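Local atomic coordinates of folylpolyglutamate synthase/dihydrofolate synthase (Thermotoga maritima, PDB entry 1O5Z), a protein that probably catalyses the ATP- and magnesium-dependent addition of L-glutamate to dihydropteroate and to tetrahydrofolate polyglutamates, as a monomeric member of the folylpolyglutamate synthase family. Residues S90-R93 with E94-R97; P130-F133 with E134-A138; L142-E146 with K147-I151; D107-K110 with I111-M115. All coordinates share one frame; numbering follows the deposited sequence.

Contact 1. Residues S90-R93 with E94-R97; sequences STFR and ERIR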
loop_
_atom_site.group_PDB
_atom_site.type_symbol
_atom_site.label_atom_id
_atom_site.label_comp_id
_atom_site.label_asym_id
_atom_site.label_seq_id
_atom_site.Cartn_x
_atom_site.Cartn_y
_atom_site.Cartn_z
ATOM N N SER A 90 4.204 -1.678 -9.717
ATOM C CA SER A 90 4.991 -1.727 -10.952
ATOM C C SER A 90 6.114 -2.744 -10.873
ATOM O O SER A 90 6.347 -3.468 -11.830
ATOM C CB SER A 90 5.574 -0.366 -11.268
ATOM O OG SER A 90 4.576 0.603 -11.442
ATOM N N THR A 91 6.807 -2.816 -9.740
ATOM C CA THR A 91 7.843 -3.796 -9.587
ATOM C C THR A 91 7.758 -4.447 -8.251
ATOM O O THR A 91 7.478 -3.821 -7.255
ATOM C CB THR A 91 9.254 -3.213 -9.782
ATOM O OG1 THR A 91 10.200 -4.225 -9.408
ATOM C CG2 THR A 91 9.525 -2.063 -8.812
ATOM N N PHE A 92 8.017 -5.743 -8.252
ATOM C CA PHE A 92 8.111 -6.542 -7.053
ATOM C C PHE A 92 8.988 -5.901 -5.984
ATOM O O PHE A 92 8.744 -6.058 -4.794
ATOM C CB PHE A 92 8.648 -7.916 -7.446
ATOM C CG PHE A 92 8.972 -8.773 -6.300
ATOM C CD1 PHE A 92 8.020 -9.666 -5.788
ATOM C CD2 PHE A 92 10.221 -8.696 -5.715
ATOM C CE1 PHE A 92 8.325 -10.502 -4.695
ATOM C CE2 PHE A 92 10.545 -9.497 -4.639
ATOM C CZ PHE A 92 9.591 -10.418 -4.125
ATOM N N ARG A 93 10.003 -5.171 -6.412
ATOM C CA ARG A 93 10.959 -4.590 -5.487
ATOM C C ARG A 93 10.422 -3.426 -4.577
ATOM O O ARG A 93 11.059 -3.071 -3.547
ATOM C CB ARG A 93 12.221 -4.234 -6.270
ATOM C CG ARG A 93 12.865 -5.481 -6.874
ATOM C CD ARG A 93 13.618 -5.211 -8.156
ATOM N NE ARG A 93 14.314 -3.980 -7.878
ATOM C CZ ARG A 93 14.148 -2.830 -8.454
ATOM N NH1 ARG A 93 13.426 -2.702 -9.543
ATOM N NH2 ARG A 93 14.808 -1.811 -7.947
ATOM N N GLU A 94 9.255 -2.869 -4.928
ATOM C CA GLU A 94 8.514 -1.983 -4.011
ATOM C C GLU A 94 8.220 -2.599 -2.625
ATOM O O GLU A 94 7.982 -1.887 -1.624
ATOM C CB GLU A 94 7.140 -1.636 -4.628
ATOM C CG GLU A 94 7.175 -0.750 -5.844
ATOM C CD GLU A 94 5.871 -0.770 -6.621
ATOM O OE1 GLU A 94 4.798 -0.993 -6.011
ATOM O OE2 GLU A 94 5.923 -0.582 -7.857
ATOM N N ARG A 95 8.192 -3.928 -2.575
ATOM C CA ARG A 95 7.749 -4.644 -1.384
ATOM C C ARG A 95 8.764 -4.582 -0.277
ATOM O O ARG A 95 8.403 -4.707 0.854
ATOM C CB ARG A 95 7.444 -6.131 -1.705
ATOM C CG ARG A 95 6.270 -6.360 -2.607
ATOM C CD ARG A 95 6.199 -7.725 -3.152
ATOM N NE ARG A 95 5.056 -7.870 -4.034
ATOM C CZ ARG A 95 3.868 -8.373 -3.675
ATOM N NH1 ARG A 95 2.898 -8.436 -4.586
ATOM N NH2 ARG A 95 3.644 -8.846 -2.435
ATOM N N ILE A 96 10.043 -4.419 -0.626
ATOM C CA ILE A 96 11.152 -4.474 0.356
ATOM C C ILE A 96 12.120 -3.320 0.124
ATOM O O ILE A 96 12.676 -3.174 -0.945
ATOM C CB ILE A 96 11.902 -5.806 0.227
ATOM C CG1 ILE A 96 10.916 -6.984 0.279
ATOM C CG2 ILE A 96 12.911 -5.949 1.313
ATOM C CD1 ILE A 96 11.584 -8.306 0.046
ATOM N N ARG A 97 12.314 -2.517 1.159
ATOM C CA ARG A 97 13.049 -1.289 1.049
ATOM C C ARG A 97 13.995 -1.122 2.204
ATOM O O ARG A 97 13.772 -1.640 3.283
ATOM C CB ARG A 97 12.092 -0.115 0.994
ATOM C CG ARG A 97 10.974 -0.358 0.113
ATOM C CD ARG A 97 10.179 0.883 -0.185
ATOM N NE ARG A 97 8.954 0.514 -0.879
ATOM C CZ ARG A 97 7.953 1.325 -1.118
ATOM N NH1 ARG A 97 8.007 2.609 -0.759
ATOM N NH2 ARG A 97 6.901 0.857 -1.776
#
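The ring of F92 and the side chain of R95 meet where the chain turns, crossing at about a right angle although the ring and guanidinium planes are 23° apart. What touches is CD, in the aliphatic part of R95: it lies 3.7 Å from F92 CD1 and 4.2 Å from the ring centroid, an off-centre CH-pi contact. R95 NE is hydrogen-bonded to H88 ND1, which helps hold the guanidinium plane. F92 brings its ring here with CG anti to the backbone N (chi1 172°), and V136 and side chains of helix 12-23 also pack on it. R97 works through the edge of its guanidinium, NE at 2.7 Å and NH2 at 3.0 Å from E94 O, which lies in its plane. The carboxylate of E94 reaches back along the loop. Its OE2 accepts from S90 N at 2.8 Å, on the syn side, and from T91 N, which stands above the carboxylate plane on the same face; OE1 turns to L89 N. T91 adds an ST turn, OG1 accepting from R93 N at 3.1 Å and also bonded to E439. Bonds from E94 N to T91 O and R95 N to F92 O close the short 3-10 turn. A glutamate suits this place because one acid can gather three consecutive amides, L89 to T91; their dipoles probably offset its negative charge.

Contact 2. Residues P130-F133 with E134-A138; sequences PSFF and EVVTA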
loop_
_atom_site.group_PDB
_atom_site.type_symbol
_atom_site.label_atom_id
_atom_site.label_comp_id
_atom_site.label_asym_id
_atom_site.label_seq_id
_atom_site.Cartn_x
_atom_site.Cartn_y
_atom_site.Cartn_z
ATOM N N PRO A 130 6.137 -23.019 2.395
ATOM C CA PRO A 130 5.638 -21.666 2.623
ATOM C C PRO A 130 4.930 -21.095 1.384
ATOM O O PRO A 130 5.262 -21.443 0.267
ATOM C CB PRO A 130 6.904 -20.901 3.005
ATOM C CG PRO A 130 7.963 -21.563 2.318
ATOM C CD PRO A 130 7.608 -23.002 2.258
ATOM N N SER A 131 3.935 -20.249 1.602
ATOM C CA SER A 131 3.173 -19.624 0.518
ATOM C C SER A 131 4.026 -18.529 -0.106
ATOM O O SER A 131 5.075 -18.179 0.417
ATOM C CB SER A 131 1.873 -19.014 1.064
ATOM O OG SER A 131 2.144 -17.928 1.954
ATOM N N PHE A 132 3.561 -17.954 -1.200
ATOM C CA PHE A 132 4.215 -16.792 -1.781
ATOM C C PHE A 132 4.540 -15.734 -0.750
ATOM O O PHE A 132 5.694 -15.259 -0.603
ATOM C CB PHE A 132 3.286 -16.188 -2.854
ATOM C CG PHE A 132 3.731 -14.861 -3.350
ATOM C CD1 PHE A 132 4.814 -14.765 -4.226
ATOM C CD2 PHE A 132 3.095 -13.677 -2.911
ATOM C CE1 PHE A 132 5.246 -13.515 -4.669
ATOM C CE2 PHE A 132 3.535 -12.449 -3.359
ATOM C CZ PHE A 132 4.605 -12.372 -4.244
ATOM N N PHE A 133 3.501 -15.316 -0.050
ATOM C CA PHE A 133 3.626 -14.204 0.907
ATOM C C PHE A 133 4.518 -14.565 2.081
ATOM O O PHE A 133 5.264 -13.757 2.602
ATOM C CB PHE A 133 2.247 -13.761 1.411
ATOM C CG PHE A 133 2.295 -12.469 2.187
ATOM C CD1 PHE A 133 2.649 -11.284 1.553
ATOM C CD2 PHE A 133 2.071 -12.449 3.550
ATOM C CE1 PHE A 133 2.728 -10.102 2.273
ATOM C CE2 PHE A 133 2.184 -11.269 4.278
ATOM C CZ PHE A 133 2.506 -10.106 3.647
ATOM N N GLU A 134 4.445 -15.803 2.513
ATOM C CA GLU A 134 5.342 -16.272 3.533
ATOM C C GLU A 134 6.773 -16.153 3.084
ATOM O O GLU A 134 7.617 -15.653 3.819
ATOM C CB GLU A 134 4.991 -17.708 3.917
ATOM C CG GLU A 134 3.672 -17.690 4.715
ATOM C CD GLU A 134 3.072 -19.040 4.965
ATOM O OE1 GLU A 134 3.576 -20.081 4.427
ATOM O OE2 GLU A 134 2.057 -19.025 5.687
ATOM N N VAL A 135 7.059 -16.596 1.864
ATOM C CA VAL A 135 8.442 -16.540 1.380
ATOM C C VAL A 135 8.942 -15.078 1.273
ATOM O O VAL A 135 10.019 -14.739 1.724
ATOM C CB VAL A 135 8.576 -17.252 0.046
ATOM C CG1 VAL A 135 10.001 -17.046 -0.514
ATOM C CG2 VAL A 135 8.352 -18.709 0.241
ATOM N N VAL A 136 8.118 -14.220 0.676
ATOM C CA VAL A 136 8.504 -12.836 0.462
ATOM C C VAL A 136 8.725 -12.134 1.815
ATOM O O VAL A 136 9.663 -11.351 2.005
ATOM C CB VAL A 136 7.458 -12.091 -0.387
ATOM C CG1 VAL A 136 7.868 -10.606 -0.556
ATOM C CG2 VAL A 136 7.328 -12.742 -1.695
ATOM N N THR A 137 7.847 -12.418 2.756
ATOM C CA THR A 137 7.964 -11.821 4.070
ATOM C C THR A 137 9.249 -12.238 4.738
ATOM O O THR A 137 9.922 -11.431 5.349
ATOM C CB THR A 137 6.744 -12.209 4.940
ATOM O OG1 THR A 137 5.550 -11.724 4.314
ATOM C CG2 THR A 137 6.806 -11.515 6.293
ATOM N N ALA A 138 9.577 -13.514 4.643
ATOM C CA ALA A 138 10.801 -14.022 5.235
ATOM C C ALA A 138 12.025 -13.417 4.533
ATOM O O ALA A 138 13.074 -13.151 5.171
ATOM C CB ALA A 138 10.806 -15.539 5.168
#
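Hydrogen bonds between S131 and E134 start helix 132-146. OG of S131 accepts from E134 N at 3.2 Å, and S131 N returns a bond to E134 OE1 at 2.9 Å, 46° out of the carboxylate plane. The hydroxyl can reach the amide because OG lies between the backbone N and the carbonyl carbon (chi1 66°), which swings it over the first turn. Serine is short enough to do this, and glutamate three residues on is long enough to come back along an extended chain; OE1 also takes a salt bridge from R37. The pair is a capping box, the N-terminal signal of a helix, and here it opens a helix of the Mur ligase middle domain. The regular i to i+4 bonds follow, beginning with V135 N to S131 O. T137 adds a side-chain bond to this series: its OG1 donates to F133 O at 2.7 Å, on the other face of the carbonyl from T137 N, and Y84 OH is a further partner of the same hydroxyl. Contacts over aromatic faces make a second group. The T137 oxygen rests 3.4 Å above the F133 ring, over its centre. On F132, CG2 of V136 lies over one face toward the rim, a CH-pi contact 3.9 Å from the centroid. A further apolar contact comes from P130, whose CG touches CG2 of V135 at 3.6 Å; the proline, rigid and without an N-H, suits the position just ahead of the cap, where L119 and L41 also pack on it.

Contact 3. Residues L142-E146 with K147-I151; sequences LYFAE and KNVDI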
loop_
_atom_site.group_PDB
_atom_site.type_symbol
_atom_site.label_atom_id
_atom_site.label_comp_id
_atom_site.label_asym_id
_atom_site.label_seq_id
_atom_site.Cartn_x
_atom_site.Cartn_y
_atom_site.Cartn_z
ATOM N N LEU A 142 14.830 -11.359 6.457
ATOM C CA LEU A 142 16.230 -11.755 6.307
ATOM C C LEU A 142 17.059 -10.575 5.776
ATOM O O LEU A 142 18.144 -10.285 6.245
ATOM C CB LEU A 142 16.299 -12.936 5.321
ATOM C CG LEU A 142 17.657 -13.590 5.176
ATOM C CD1 LEU A 142 18.208 -13.897 6.522
ATOM C CD2 LEU A 142 17.609 -14.844 4.286
ATOM N N TYR A 143 16.513 -9.886 4.783
ATOM C CA TYR A 143 17.189 -8.759 4.180
ATOM C C TYR A 143 17.450 -7.663 5.234
ATOM O O TYR A 143 18.541 -7.155 5.336
ATOM C CB TYR A 143 16.325 -8.246 3.047
ATOM C CG TYR A 143 16.794 -7.005 2.383
ATOM C CD1 TYR A 143 17.841 -7.036 1.488
ATOM C CD2 TYR A 143 16.119 -5.796 2.568
ATOM C CE1 TYR A 143 18.243 -5.910 0.833
ATOM C CE2 TYR A 143 16.505 -4.666 1.913
ATOM C CZ TYR A 143 17.558 -4.729 1.026
ATOM O OH TYR A 143 17.968 -3.616 0.357
ATOM N N PHE A 144 16.428 -7.332 6.012
ATOM C CA PHE A 144 16.558 -6.378 7.069
ATOM C C PHE A 144 17.621 -6.778 8.034
ATOM O O PHE A 144 18.325 -5.917 8.520
ATOM C CB PHE A 144 15.230 -6.201 7.812
ATOM C CG PHE A 144 14.109 -5.754 6.946
ATOM C CD1 PHE A 144 14.334 -4.983 5.802
ATOM C CD2 PHE A 144 12.807 -6.080 7.273
ATOM C CE1 PHE A 144 13.283 -4.570 4.985
ATOM C CE2 PHE A 144 11.750 -5.661 6.471
ATOM C CZ PHE A 144 12.005 -4.887 5.308
ATOM N N ALA A 145 17.712 -8.060 8.349
ATOM C CA ALA A 145 18.796 -8.571 9.186
ATOM C C ALA A 145 20.175 -8.447 8.487
ATOM O O ALA A 145 21.137 -7.936 9.073
ATOM C CB ALA A 145 18.532 -10.043 9.579
ATOM N N GLU A 146 20.280 -8.884 7.230
ATOM C CA GLU A 146 21.567 -8.832 6.552
ATOM C C GLU A 146 21.954 -7.345 6.481
ATOM O O GLU A 146 23.125 -7.012 6.549
ATOM C CB GLU A 146 21.603 -9.581 5.180
ATOM C CG GLU A 146 20.817 -10.916 5.120
ATOM C CD GLU A 146 21.524 -12.192 4.547
ATOM O OE1 GLU A 146 21.804 -13.108 5.391
ATOM O OE2 GLU A 146 21.747 -12.379 3.289
ATOM N N LYS A 147 20.992 -6.435 6.424
ATOM C CA LYS A 147 21.335 -5.014 6.303
ATOM C C LYS A 147 21.510 -4.312 7.647
ATOM O O LYS A 147 21.732 -3.099 7.674
ATOM C CB LYS A 147 20.268 -4.244 5.497
ATOM C CG LYS A 147 20.221 -4.610 4.038
ATOM C CD LYS A 147 21.485 -4.193 3.324
ATOM C CE LYS A 147 21.389 -4.533 1.842
ATOM N NZ LYS A 147 22.621 -4.162 1.060
ATOM N N ASN A 148 21.391 -5.038 8.759
ATOM C CA ASN A 148 21.573 -4.409 10.084
ATOM C C ASN A 148 20.694 -3.165 10.294
ATOM O O ASN A 148 21.147 -2.135 10.733
ATOM C CB ASN A 148 23.045 -4.073 10.324
ATOM C CG ASN A 148 23.955 -5.278 10.103
ATOM O OD1 ASN A 148 23.645 -6.407 10.502
ATOM N ND2 ASN A 148 25.064 -5.055 9.436
ATOM N N VAL A 149 19.422 -3.288 10.005
ATOM C CA VAL A 149 18.511 -2.147 10.181
ATOM C C VAL A 149 18.279 -1.885 11.670
ATOM O O VAL A 149 18.464 -2.770 12.504
ATOM C CB VAL A 149 17.183 -2.338 9.417
ATOM C CG1 VAL A 149 17.435 -2.580 7.924
ATOM C CG2 VAL A 149 16.348 -3.455 10.020
ATOM N N ASP A 150 17.945 -0.653 12.006
ATOM C CA ASP A 150 17.616 -0.287 13.394
ATOM C C ASP A 150 16.171 -0.704 13.653
ATOM O O ASP A 150 15.828 -1.195 14.715
ATOM C CB ASP A 150 17.692 1.223 13.603
ATOM C CG ASP A 150 19.098 1.776 13.417
ATOM O OD1 ASP A 150 20.050 1.101 13.896
ATOM O OD2 ASP A 150 19.321 2.880 12.819
ATOM N N ILE A 151 15.340 -0.456 12.659
ATOM C CA ILE A 151 13.935 -0.716 12.767
ATOM C C ILE A 151 13.312 -1.115 11.455
ATOM O O ILE A 151 13.718 -0.657 10.376
ATOM C CB ILE A 151 13.224 0.496 13.413
ATOM C CG1 ILE A 151 11.732 0.316 13.368
ATOM C CG2 ILE A 151 13.624 1.819 12.786
ATOM C CD1 ILE A 151 11.071 1.241 14.302
#
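K147 lies across the ring of Y143, one turn back at the end of helix 132-146, and its chain can be followed outward from the backbone. CB passes 3.4 Å from Y143 O, the carbonyl that also accepts from K147 N. CG, still close to that oxygen, stands over the centre of the tyrosine ring, 4.0 Å from its centroid and 13° off the ring normal, a CH-pi contact. A bend at chi2 (-66°) then keeps the rest of the chain near the ring, and CE comes down at 3.6 Å from Y143 CE1, with the phenol OH only slightly farther. NZ, beyond the ring, has a long, weak ion pair with D107 of helix 105-122. Lysine suits this place because its methylenes can cover an aromatic face while the ammonium group extends past the ring toward D107, at long range. Just after K147 the helix ends in a Schellman motif: N148 takes positive phi, and the bonds turn back on the last turn, V149 N to F144 O at 3.2 Å and N148 N to A145 O at 2.9 Å. Asparagine, which adopts left-handed backbone angles more readily than most residues, fits the position where the chain reverses its twist. V149 follows as the apolar residue after the turn. Its CG2 reaches CB of F144 at 3.7 Å, and both its methyl carbons lie 3.5 Å from F144 O, on the same side of it. The F144 ring packs on A152 and L154 of strand 151-155, the strand that the chain enters next, and Y52 meets both F144 and V149.

Contact 4. Residues D107-K110 with I111-M115; sequences DVVK and IYETM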
loop_
_atom_site.group_PDB
_atom_site.type_symbol
_atom_site.label_atom_id
_atom_site.label_comp_id
_atom_site.label_asym_id
_atom_site.label_seq_id
_atom_site.Cartn_x
_atom_site.Cartn_y
_atom_site.Cartn_z
ATOM N N ASP A 107 20.158 -8.055 -4.840
ATOM C CA ASP A 107 19.902 -8.491 -3.501
ATOM C C ASP A 107 18.732 -9.444 -3.358
ATOM O O ASP A 107 18.738 -10.306 -2.472
ATOM C CB ASP A 107 19.698 -7.294 -2.589
ATOM C CG ASP A 107 21.031 -6.649 -2.185
ATOM O OD1 ASP A 107 22.112 -7.269 -2.403
ATOM O OD2 ASP A 107 21.078 -5.524 -1.636
ATOM N N VAL A 108 17.712 -9.285 -4.183
ATOM C CA VAL A 108 16.615 -10.207 -4.151
ATOM C C VAL A 108 17.193 -11.596 -4.489
ATOM O O VAL A 108 16.920 -12.591 -3.816
ATOM C CB VAL A 108 15.545 -9.831 -5.167
ATOM C CG1 VAL A 108 14.615 -11.065 -5.456
ATOM C CG2 VAL A 108 14.759 -8.579 -4.722
ATOM N N VAL A 109 18.006 -11.635 -5.530
ATOM C CA VAL A 109 18.667 -12.869 -5.946
ATOM C C VAL A 109 19.517 -13.429 -4.792
ATOM O O VAL A 109 19.428 -14.608 -4.474
ATOM C CB VAL A 109 19.495 -12.629 -7.221
ATOM C CG1 VAL A 109 20.399 -13.822 -7.556
ATOM C CG2 VAL A 109 18.603 -12.398 -8.364
ATOM N N LYS A 110 20.287 -12.564 -4.140
ATOM C CA LYS A 110 21.136 -12.972 -3.012
ATOM C C LYS A 110 20.356 -13.561 -1.851
ATOM O O LYS A 110 20.691 -14.631 -1.363
ATOM C CB LYS A 110 21.994 -11.798 -2.503
ATOM C CG LYS A 110 23.296 -11.529 -3.347
ATOM C CD LYS A 110 23.918 -10.156 -2.945
ATOM C CE LYS A 110 25.456 -10.127 -3.079
ATOM N NZ LYS A 110 26.138 -9.646 -1.784
ATOM N N ILE A 111 19.345 -12.850 -1.380
ATOM C CA ILE A 111 18.525 -13.377 -0.319
ATOM C C ILE A 111 17.842 -14.668 -0.748
ATOM O O ILE A 111 17.793 -15.620 0.020
ATOM C CB ILE A 111 17.515 -12.352 0.216
ATOM C CG1 ILE A 111 18.163 -11.480 1.312
ATOM C CG2 ILE A 111 16.318 -13.036 0.927
ATOM C CD1 ILE A 111 18.601 -10.273 0.791
ATOM N N TYR A 112 17.355 -14.733 -1.973
ATOM C CA TYR A 112 16.782 -15.966 -2.424
ATOM C C TYR A 112 17.814 -17.147 -2.382
ATOM O O TYR A 112 17.506 -18.220 -1.933
ATOM C CB TYR A 112 16.196 -15.812 -3.827
ATOM C CG TYR A 112 15.737 -17.135 -4.302
ATOM C CD1 TYR A 112 14.524 -17.659 -3.874
ATOM C CD2 TYR A 112 16.555 -17.910 -5.090
ATOM C CE1 TYR A 112 14.133 -18.903 -4.273
ATOM C CE2 TYR A 112 16.188 -19.130 -5.483
ATOM C CZ TYR A 112 14.975 -19.632 -5.072
ATOM O OH TYR A 112 14.638 -20.914 -5.475
ATOM N N GLU A 113 19.022 -16.936 -2.844
ATOM C CA GLU A 113 20.011 -17.986 -2.841
ATOM C C GLU A 113 20.380 -18.467 -1.442
ATOM O O GLU A 113 20.523 -19.663 -1.211
ATOM C CB GLU A 113 21.205 -17.530 -3.626
ATOM C CG GLU A 113 20.863 -17.666 -5.086
ATOM C CD GLU A 113 21.942 -17.151 -6.018
ATOM O OE1 GLU A 113 22.958 -16.537 -5.528
ATOM O OE2 GLU A 113 21.747 -17.370 -7.258
ATOM N N THR A 114 20.459 -17.540 -0.500
ATOM C CA THR A 114 20.498 -17.890 0.935
ATOM C C THR A 114 19.369 -18.806 1.436
ATOM O O THR A 114 19.648 -19.784 2.129
ATOM C CB THR A 114 20.524 -16.621 1.749
ATOM O OG1 THR A 114 21.652 -15.867 1.307
ATOM C CG2 THR A 114 20.816 -16.907 3.212
ATOM N N MET A 115 18.131 -18.513 1.061
ATOM C CA MET A 115 16.954 -19.277 1.515
ATOM C C MET A 115 16.702 -20.564 0.733
ATOM O O MET A 115 16.080 -21.479 1.251
ATOM C CB MET A 115 15.708 -18.411 1.376
ATOM C CG MET A 115 15.773 -17.166 2.184
ATOM S SD MET A 115 14.447 -16.018 1.765
ATOM C CE MET A 115 13.052 -17.034 2.209
#
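V109 and E113 lie side by side on one turn of helix 105-122, their side chains pointing the same way. CG1 of the valine is 3.8 Å from E113 OE2, and the glutamate stays close because CG stands anti to the carbonyl carbon (chi1 -78°) and the chain beyond it is extended. CG of E113 also passes 3.4 Å from V109 O, the carbonyl that accepts from E113 N. Round the helix, I111 turns the other way: an unstaggered chi2 (98°) folds CD1 back to 3.3 Å from D107 O, a somewhat strained placing, with that oxygen already bonded to I111 N at 2.8 Å. This branched, apolar residue suits a helix face pressed against Y143 of helix 132-146. Y112 directs its ring away from the preceding turn, toward V18 and Y21 of helix 12-23, while its CB rests near V108 O. T114 bonds twice to one carbonyl: its N meets K110 O at 3.0 Å and its OG1 donates to that oxygen at 3.1 Å, so the hydroxyl doubles the main-chain bond. Isoleucine and valine thus serve the sides facing neighbouring helices, while K110, E113 and T114 take the exposed side. The chemistry is that of an amphipathic helix: the threonine hydroxyl spends its proton on a carbonyl of its own helix, and E113 is exposed, so its carboxylate is probably hydrated.

In the fold
Along the chain the order is contact 1, contact 4, contact 2, contact 3, all within the Mur ligase middle domain, with centres 13 to 17 Å apart. Contact 1 leads into strand 96-98, near one edge of the mixed eight-stranded sheet. Contact 4 lies on helix 105-122, and contacts 2 and 3 begin and end the next helix, 132-146, from which the chain passes into strand 151-155 of the same sheet. Helix 132-146 joins them: F92 and R95 pack on its start, I96 on Y143 near its end, and M115 and I111 along its flank. The turn and two successive helices pack together beside the sheet's edge region, in a domain of the P-loop NTPase clan.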